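Local coordinates for tailspike protein (Acinetobacter phage vB_ApiP_P1, PDB 6E1R) that probably binds and degrades the capsular polysaccharide of its Acinetobacter baumannii host as a trimeric phage tailspike hydrolase, at residues K21-G29 with N61-W70; G29-M37 with G48-T56. All coordinates share one frame; numbering follows the deposited sequence.

Contact 1 of 2, residues K21-G29 with N61-W70; sequences KVELEGLSG and NNGVTVINGW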
loop_
_atom_site.group_PDB
_atom_site.type_symbol
_atom_site.label_atom_id
_atom_site.label_comp_id
_atom_site.label_asym_id
_atom_site.label_seq_id
_atom_site.Cartn_x
_atom_site.Cartn_y
_atom_site.Cartn_z
ATOM N N LYS A 21 12.303 10.548 50.767
ATOM C CA LYS A 21 11.562 9.375 51.216
ATOM C C LYS A 21 12.040 8.900 52.581
ATOM O O LYS A 21 11.237 8.407 53.381
ATOM C CB LYS A 21 11.683 8.255 50.179
ATOM C CG LYS A 21 10.971 6.962 50.542
ATOM C CD LYS A 21 11.962 5.862 50.890
ATOM C CE LYS A 21 11.255 4.540 51.146
ATOM N NZ LYS A 21 12.220 3.424 51.356
ATOM N N VAL A 22 13.338 9.040 52.864
ATOM C CA VAL A 22 13.864 8.622 54.160
ATOM C C VAL A 22 13.267 9.463 55.279
ATOM O O VAL A 22 13.046 8.965 56.390
ATOM C CB VAL A 22 15.404 8.694 54.158
ATOM C CG1 VAL A 22 15.971 8.054 55.417
ATOM C CG2 VAL A 22 15.965 8.026 52.913
ATOM N N GLU A 23 12.987 10.741 55.011
ATOM C CA GLU A 23 12.344 11.584 56.010
ATOM C C GLU A 23 10.858 11.284 56.155
ATOM O O GLU A 23 10.267 11.621 57.187
ATOM C CB GLU A 23 12.548 13.066 55.673
ATOM C CG GLU A 23 12.262 14.004 56.840
ATOM C CD GLU A 23 12.577 15.452 56.528
ATOM O OE1 GLU A 23 13.524 15.702 55.756
ATOM O OE2 GLU A 23 11.875 16.342 57.053
ATOM N N LEU A 24 10.244 10.646 55.158
ATOM C CA LEU A 24 8.827 10.319 55.253
ATOM C C LEU A 24 8.597 9.064 56.084
ATOM O O LEU A 24 7.667 9.017 56.897
ATOM C CB LEU A 24 8.229 10.141 53.857
ATOM C CG LEU A 24 6.725 9.866 53.825
ATOM C CD1 LEU A 24 5.952 11.112 54.221
ATOM C CD2 LEU A 24 6.288 9.369 52.454
ATOM N N GLU A 25 9.432 8.041 55.895
ATOM C CA GLU A 25 9.233 6.782 56.604
ATOM C C GLU A 25 9.482 6.940 58.101
ATOM O O GLU A 25 8.776 6.338 58.920
ATOM C CB GLU A 25 10.135 5.703 56.002
ATOM C CG GLU A 25 11.592 6.108 55.831
ATOM C CD GLU A 25 12.397 5.075 55.061
ATOM O OE1 GLU A 25 11.825 4.035 54.674
ATOM O OE2 GLU A 25 13.606 5.305 54.846
ATOM N N GLY A 26 10.485 7.737 58.480
ATOM C CA GLY A 26 10.722 8.010 59.886
ATOM C C GLY A 26 9.747 8.977 60.521
ATOM O O GLY A 26 9.701 9.071 61.752
ATOM N N LEU A 27 8.974 9.702 59.717
ATOM C CA LEU A 27 8.031 10.683 60.241
ATOM C C LEU A 27 6.733 9.999 60.660
ATOM O O LEU A 27 6.175 9.191 59.911
ATOM C CB LEU A 27 7.775 11.772 59.197
ATOM C CG LEU A 27 6.901 12.974 59.566
ATOM C CD1 LEU A 27 7.429 14.230 58.897
ATOM C CD2 LEU A 27 5.470 12.743 59.145
ATOM N N SER A 28 6.253 10.332 61.856
ATOM C CA SER A 28 5.043 9.751 62.419
ATOM C C SER A 28 3.854 10.687 62.229
ATOM O O SER A 28 4.008 11.908 62.154
ATOM C CB SER A 28 5.232 9.452 63.908
ATOM O OG SER A 28 4.119 8.750 64.435
ATOM N N GLY A 29 2.661 10.099 62.156
ATOM C CA GLY A 29 1.462 10.881 61.930
ATOM C C GLY A 29 0.217 10.173 62.419
ATOM O O GLY A 29 0.272 9.074 62.977
ATOM N N ASN A 61 5.246 -0.669 54.051
ATOM C CA ASN A 61 6.198 0.231 53.397
ATOM C C ASN A 61 6.757 -0.502 52.175
ATOM O O ASN A 61 7.783 -1.180 52.257
ATOM C CB ASN A 61 7.297 0.661 54.358
ATOM C CG ASN A 61 8.357 1.522 53.692
ATOM O OD1 ASN A 61 8.139 2.080 52.617
ATOM N ND2 ASN A 61 9.507 1.646 54.344
ATOM N N ASN A 62 6.063 -0.357 51.045
ATOM C CA ASN A 62 6.502 -0.949 49.787
ATOM C C ASN A 62 7.452 -0.054 49.003
ATOM O O ASN A 62 8.022 -0.508 48.005
ATOM C CB ASN A 62 5.290 -1.302 48.912
ATOM C CG ASN A 62 4.333 -0.135 48.728
ATOM O OD1 ASN A 62 4.749 1.015 48.590
ATOM N ND2 ASN A 62 3.039 -0.433 48.719
ATOM N N GLY A 63 7.631 1.198 49.419
ATOM C CA GLY A 63 8.573 2.092 48.782
ATOM C C GLY A 63 8.004 2.968 47.688
ATOM O O GLY A 63 8.732 3.817 47.158
ATOM N N VAL A 64 6.732 2.792 47.327
ATOM C CA VAL A 64 6.128 3.568 46.251
ATOM C C VAL A 64 4.797 4.147 46.712
ATOM O O VAL A 64 4.680 5.356 46.940
ATOM C CB VAL A 64 5.938 2.712 44.984
ATOM C CG1 VAL A 64 5.294 3.537 43.879
ATOM C CG2 VAL A 64 7.266 2.141 44.515
ATOM N N THR A 65 3.781 3.290 46.838
ATOM C CA THR A 65 2.436 3.769 47.138
ATOM C C THR A 65 2.232 4.013 48.630
ATOM O O THR A 65 1.640 5.026 49.014
ATOM C CB THR A 65 1.395 2.781 46.610
ATOM O OG1 THR A 65 1.683 1.466 47.100
ATOM C CG2 THR A 65 1.397 2.767 45.088
ATOM N N VAL A 66 2.708 3.107 49.482
ATOM C CA VAL A 66 2.562 3.223 50.929
ATOM C C VAL A 66 3.944 3.156 51.561
ATOM O O VAL A 66 4.710 2.223 51.295
ATOM C CB VAL A 66 1.646 2.127 51.506
ATOM C CG1 VAL A 66 0.776 2.695 52.616
ATOM C CG2 VAL A 66 0.782 1.521 50.414
ATOM N N ILE A 67 4.260 4.147 52.395
ATOM C CA ILE A 67 5.565 4.253 53.048
ATOM C C ILE A 67 5.301 4.452 54.540
ATOM O O ILE A 67 5.102 5.579 55.007
ATOM C CB ILE A 67 6.419 5.388 52.475
ATOM C CG1 ILE A 67 6.708 5.132 50.993
ATOM C CG2 ILE A 67 7.726 5.516 53.240
ATOM C CD1 ILE A 67 7.426 6.269 50.303
ATOM N N ASN A 68 5.296 3.352 55.296
ATOM C CA ASN A 68 5.077 3.367 56.745
ATOM C C ASN A 68 3.810 4.139 57.118
ATOM O O ASN A 68 3.806 4.987 58.012
ATOM C CB ASN A 68 6.297 3.923 57.480
ATOM C CG ASN A 68 7.423 2.912 57.589
ATOM O OD1 ASN A 68 7.197 1.704 57.507
ATOM N ND2 ASN A 68 8.641 3.399 57.784
ATOM N N GLY A 69 2.722 3.829 56.416
ATOM C CA GLY A 69 1.428 4.414 56.676
ATOM C C GLY A 69 1.062 5.575 55.777
ATOM O O GLY A 69 -0.120 5.924 55.690
ATOM N N TRP A 70 2.040 6.182 55.111
ATOM C CA TRP A 70 1.790 7.310 54.222
ATOM C C TRP A 70 1.473 6.776 52.832
ATOM O O TRP A 70 2.339 6.195 52.170
ATOM C CB TRP A 70 2.990 8.251 54.205
ATOM C CG TRP A 70 3.251 8.846 55.548
ATOM C CD1 TRP A 70 4.189 8.452 56.457
ATOM C CD2 TRP A 70 2.535 9.928 56.154
ATOM N NE1 TRP A 70 4.111 9.233 57.585
ATOM C CE2 TRP A 70 3.103 10.146 57.423
ATOM C CE3 TRP A 70 1.474 10.738 55.740
ATOM C CZ2 TRP A 70 2.642 11.138 58.283
ATOM C CZ3 TRP A 70 1.022 11.725 56.594
ATOM C CH2 TRP A 70 1.605 11.917 57.851
#

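Contact 2 of 2, residues G29-M37 with G48-T56; sequences GSDGQVVLM and GDHFKYDST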
loop_
_atom_site.group_PDB
_atom_site.type_symbol
_atom_site.label_atom_id
_atom_site.label_comp_id
_atom_site.label_asym_id
_atom_site.label_seq_id
_atom_site.Cartn_x
_atom_site.Cartn_y
_atom_site.Cartn_z
ATOM N N GLY A 29 2.661 10.099 62.156
ATOM C CA GLY A 29 1.462 10.881 61.930
ATOM C C GLY A 29 0.217 10.173 62.419
ATOM O O GLY A 29 0.272 9.074 62.977
ATOM N N SER A 30 -0.920 10.830 62.202
ATOM C CA SER A 30 -2.233 10.321 62.572
ATOM C C SER A 30 -3.117 10.235 61.333
ATOM O O SER A 30 -2.760 10.711 60.253
ATOM C CB SER A 30 -2.891 11.211 63.635
ATOM O OG SER A 30 -2.051 11.364 64.765
ATOM N N ASP A 31 -4.294 9.632 61.505
ATOM C CA ASP A 31 -5.192 9.400 60.380
ATOM C C ASP A 31 -5.631 10.713 59.746
ATOM O O ASP A 31 -5.906 11.697 60.437
ATOM C CB ASP A 31 -6.420 8.606 60.827
ATOM C CG ASP A 31 -6.138 7.126 60.973
ATOM O OD1 ASP A 31 -5.304 6.603 60.204
ATOM O OD2 ASP A 31 -6.754 6.484 61.849
ATOM N N GLY A 32 -5.693 10.721 58.415
ATOM C CA GLY A 32 -6.150 11.872 57.672
ATOM C C GLY A 32 -5.115 12.949 57.442
ATOM O O GLY A 32 -5.343 13.832 56.604
ATOM N N GLN A 33 -3.987 12.912 58.147
ATOM C CA GLN A 33 -2.982 13.954 57.993
ATOM C C GLN A 33 -2.324 13.855 56.624
ATOM O O GLN A 33 -2.012 12.764 56.141
ATOM C CB GLN A 33 -1.929 13.849 59.095
ATOM C CG GLN A 33 -2.460 14.134 60.489
ATOM C CD GLN A 33 -1.359 14.199 61.528
ATOM O OE1 GLN A 33 -0.362 13.484 61.440
ATOM N NE2 GLN A 33 -1.535 15.061 62.524
ATOM N N VAL A 34 -2.109 15.010 56.001
ATOM C CA VAL A 34 -1.538 15.090 54.665
ATOM C C VAL A 34 -0.213 15.834 54.753
ATOM O O VAL A 34 -0.096 16.832 55.474
ATOM C CB VAL A 34 -2.512 15.771 53.679
ATOM C CG1 VAL A 34 -1.790 16.733 52.750
ATOM C CG2 VAL A 34 -3.269 14.719 52.885
ATOM N N VAL A 35 0.787 15.338 54.025
ATOM C CA VAL A 35 2.117 15.928 53.998
ATOM C C VAL A 35 2.528 16.126 52.543
ATOM O O VAL A 35 2.019 15.468 51.634
ATOM C CB VAL A 35 3.143 15.046 54.750
ATOM C CG1 VAL A 35 3.439 13.777 53.961
ATOM C CG2 VAL A 35 4.422 15.814 55.060
ATOM N N LEU A 36 3.452 17.059 52.332
ATOM C CA LEU A 36 3.985 17.368 51.011
ATOM C C LEU A 36 5.426 16.886 50.930
ATOM O O LEU A 36 6.277 17.325 51.711
ATOM C CB LEU A 36 3.905 18.868 50.721
ATOM C CG LEU A 36 4.706 19.387 49.521
ATOM C CD1 LEU A 36 4.286 18.715 48.225
ATOM C CD2 LEU A 36 4.571 20.897 49.400
HETATM N N MSE A 37 5.696 15.986 49.990
HETATM C CA MSE A 37 7.058 15.530 49.758
HETATM C C MSE A 37 7.599 16.138 48.471
HETATM O O MSE A 37 6.991 16.007 47.409
HETATM C CB MSE A 37 7.126 14.004 49.695
HETATM C CG MSE A 37 8.547 13.461 49.693
HETATM SE SE MSE A 37 8.644 11.517 49.772
HETATM C CE MSE A 37 8.078 11.112 47.950
ATOM N N GLY A 48 8.258 13.536 43.873
ATOM C CA GLY A 48 7.519 14.128 44.967
ATOM C C GLY A 48 6.021 14.001 44.768
ATOM O O GLY A 48 5.519 13.926 43.646
ATOM N N ASP A 49 5.298 13.991 45.885
ATOM C CA ASP A 49 3.856 13.790 45.859
ATOM C C ASP A 49 3.310 14.069 47.253
ATOM O O ASP A 49 4.062 14.181 48.224
ATOM C CB ASP A 49 3.502 12.371 45.407
ATOM C CG ASP A 49 2.103 12.268 44.847
ATOM O OD1 ASP A 49 1.337 13.248 44.954
ATOM O OD2 ASP A 49 1.773 11.204 44.289
ATOM N N HIS A 50 1.989 14.185 47.334
ATOM C CA HIS A 50 1.305 14.311 48.611
ATOM C C HIS A 50 1.031 12.929 49.186
ATOM O O HIS A 50 0.826 11.958 48.452
ATOM C CB HIS A 50 -0.008 15.081 48.456
ATOM C CG HIS A 50 0.175 16.528 48.125
ATOM N ND1 HIS A 50 -0.879 17.365 47.829
ATOM C CD2 HIS A 50 1.293 17.285 48.039
ATOM C CE1 HIS A 50 -0.418 18.578 47.580
ATOM N NE2 HIS A 50 0.897 18.556 47.699
ATOM N N PHE A 51 1.040 12.842 50.512
ATOM C CA PHE A 51 0.818 11.582 51.202
ATOM C C PHE A 51 -0.193 11.778 52.320
ATOM O O PHE A 51 -0.123 12.754 53.071
ATOM C CB PHE A 51 2.123 11.011 51.773
ATOM C CG PHE A 51 3.042 10.443 50.730
ATOM C CD1 PHE A 51 3.884 11.271 50.005
ATOM C CD2 PHE A 51 3.060 9.083 50.467
ATOM C CE1 PHE A 51 4.730 10.752 49.041
ATOM C CE2 PHE A 51 3.905 8.557 49.503
ATOM C CZ PHE A 51 4.741 9.393 48.790
ATOM N N LYS A 52 -1.129 10.841 52.423
ATOM C CA LYS A 52 -2.114 10.815 53.491
ATOM C C LYS A 52 -1.825 9.621 54.387
ATOM O O LYS A 52 -1.489 8.539 53.900
ATOM C CB LYS A 52 -3.537 10.724 52.932
ATOM C CG LYS A 52 -4.629 10.774 53.988
ATOM C CD LYS A 52 -6.011 10.724 53.356
ATOM C CE LYS A 52 -6.312 11.996 52.578
ATOM N NZ LYS A 52 -7.653 11.944 51.931
ATOM N N TYR A 53 -1.936 9.821 55.695
ATOM C CA TYR A 53 -1.593 8.771 56.640
ATOM C C TYR A 53 -2.762 7.817 56.837
ATOM O O TYR A 53 -3.927 8.228 56.857
ATOM C CB TYR A 53 -1.176 9.368 57.982
ATOM C CG TYR A 53 -0.561 8.363 58.929
ATOM C CD1 TYR A 53 -1.312 7.781 59.940
ATOM C CD2 TYR A 53 0.769 7.982 58.799
ATOM C CE1 TYR A 53 -0.757 6.859 60.804
ATOM C CE2 TYR A 53 1.334 7.061 59.659
ATOM C CZ TYR A 53 0.567 6.501 60.659
ATOM O OH TYR A 53 1.124 5.584 61.518
ATOM N N ASP A 54 -2.441 6.534 56.986
ATOM C CA ASP A 54 -3.427 5.485 57.221
ATOM C C ASP A 54 -2.895 4.605 58.343
ATOM O O ASP A 54 -1.909 3.885 58.157
ATOM C CB ASP A 54 -3.676 4.667 55.951
ATOM C CG ASP A 54 -4.925 3.806 56.041
ATOM O OD1 ASP A 54 -5.225 3.290 57.138
ATOM O OD2 ASP A 54 -5.603 3.638 55.006
ATOM N N SER A 55 -3.552 4.659 59.504
ATOM C CA SER A 55 -3.095 3.885 60.652
ATOM C C SER A 55 -3.247 2.386 60.437
ATOM O O SER A 55 -2.542 1.607 61.088
ATOM C CB SER A 55 -3.852 4.308 61.912
ATOM O OG SER A 55 -5.249 4.127 61.756
ATOM N N THR A 56 -4.148 1.966 59.545
ATOM C CA THR A 56 -4.311 0.541 59.282
ATOM C C THR A 56 -3.086 -0.046 58.593
ATOM O O THR A 56 -2.793 -1.235 58.759
ATOM C CB THR A 56 -5.559 0.299 58.433
ATOM O OG1 THR A 56 -5.421 0.967 57.173
ATOM C CG2 THR A 56 -6.799 0.825 59.143
#

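Contact 1 of 2, residues K21-G29 with N61-W70
Trp70 lies against Leu24 of helix 21-25 and the loop after it, and it can be followed outward atom by atom. Its CB meets Leu24 CD2. CG stands anti to the carbonyl carbon (chi1 -63°), which turns the indole toward 21-29. Leu24 CD1 then sits over one ring face, 3.9 Å from the centroid of the five-membered ring of Trp70 and 17° off its normal, a CH-pi contact. CD1 of Trp70 comes near Leu24 O. Further out, NE1 of Trp70 donates to Leu27 O at 3.1 Å; the N-H...O angle of 170° is nearly straight, and the acceptor lies in the indole plane, although the donor stands above the carbonyl plane of Leu27. At the six-membered ring, CZ2 touches Leu27 CD2 and Gly29 CA, and CH2 borders Leu27 CD2. Ring face and pyrrole edge are thus both engaged, which should limit rotation of the indole.

Ile67 fills the next position: its CD1 reaches Lys21 CG at 3.6 Å as well as Leu24 CD2, while its CG2 packs on Glu25 CB. Polar bonds lie beyond. Asn68 ND2 donates to Glu25 O at 3.2 Å, from above the carbonyl plane, and Glu25 OE1 takes weak bonds from Asn61 ND2 and, within a salt bridge, Lys21 NZ. The short helix thereby rests on the Ile67-Trp70 type I' turn joining strands 66-67 and 70-72, with Val35 of strand 34-37 touching both Leu24 and Trp70.

Contact 2 of 2, residues G29-M37 with G48-T56
Gly29 O lies over one face of the Tyr53 ring, 3.3 Å above its plane and offset toward the rim. Ser30, whose O lies close to Tyr53 CB, opens the type II turn Ser30-Gln33. From that turn the Asp31 carboxylate reaches Ser55 with both oxygens: OD1 accepts from Ser55 N at 2.7 Å and the syn lone pair of OD2 takes Ser55 OG at 2.8 Å. Gly32 N adds a weak bond to Tyr53 O, and Gln33 O receives Tyr53 N at 3.0 Å in the carbonyl plane.

Regular pairing then starts. Val34 and Lys52 form a non-hydrogen-bonded pair, with Val34 CG2 on Lys52 CB; the ammonium of Lys52 bonds Thr38 of the second subunit. Val35 and Phe51 exchange both backbone bonds (Val35 N to Phe51 O 2.9 Å). Leu36 CD1 meets the His50 ring in its plane, 3.3 Å from His50 CD2. Met37, a selenomethionine bent at chi3 (73°), brings CE to 3.5 Å from Phe51 CE1, while its SE makes an oblique Met-aromatic contact.

Val34, Leu36, His50 and Lys52 share the face that meets neighbouring subunits, whereas Val35, Met37 and Phe51 point to the other. Strand directions 152° apart give the antiparallel sense; succession in the chain and the Val34-Lys52, Val35-Phe51 and Leu36-His50 pairs make this a beta hairpin within a mixed sheet.

How the contacts relate
Both contacts lie at the start of a fragment lacking the N-terminal part of the full tailspike, far from the chain's centre, and reach the same mixed sheet. Contact 2 is nested within the loop that contact 1 closes; Gly29 is common to them. Contact 2 pairs two inner strands, mainly through backbone bonds, and buries 755 Å²; contact 1 buries 473 Å² and relies on side chains. Leu24, Ile67 and Trp70 are buried in contact 1, Val34 to Met37 and Asp49 to Phe51 in contact 2; Glu25, Asn61 and Asn68, like Asp31 and Ser55, are more exposed. Trp70 joins both, edge-to-face with Tyr53. No other subunit touches contact 1, whereas one face of contact 2, with Val34, Leu36, His50 and Lys52, packs on neighbouring subunits.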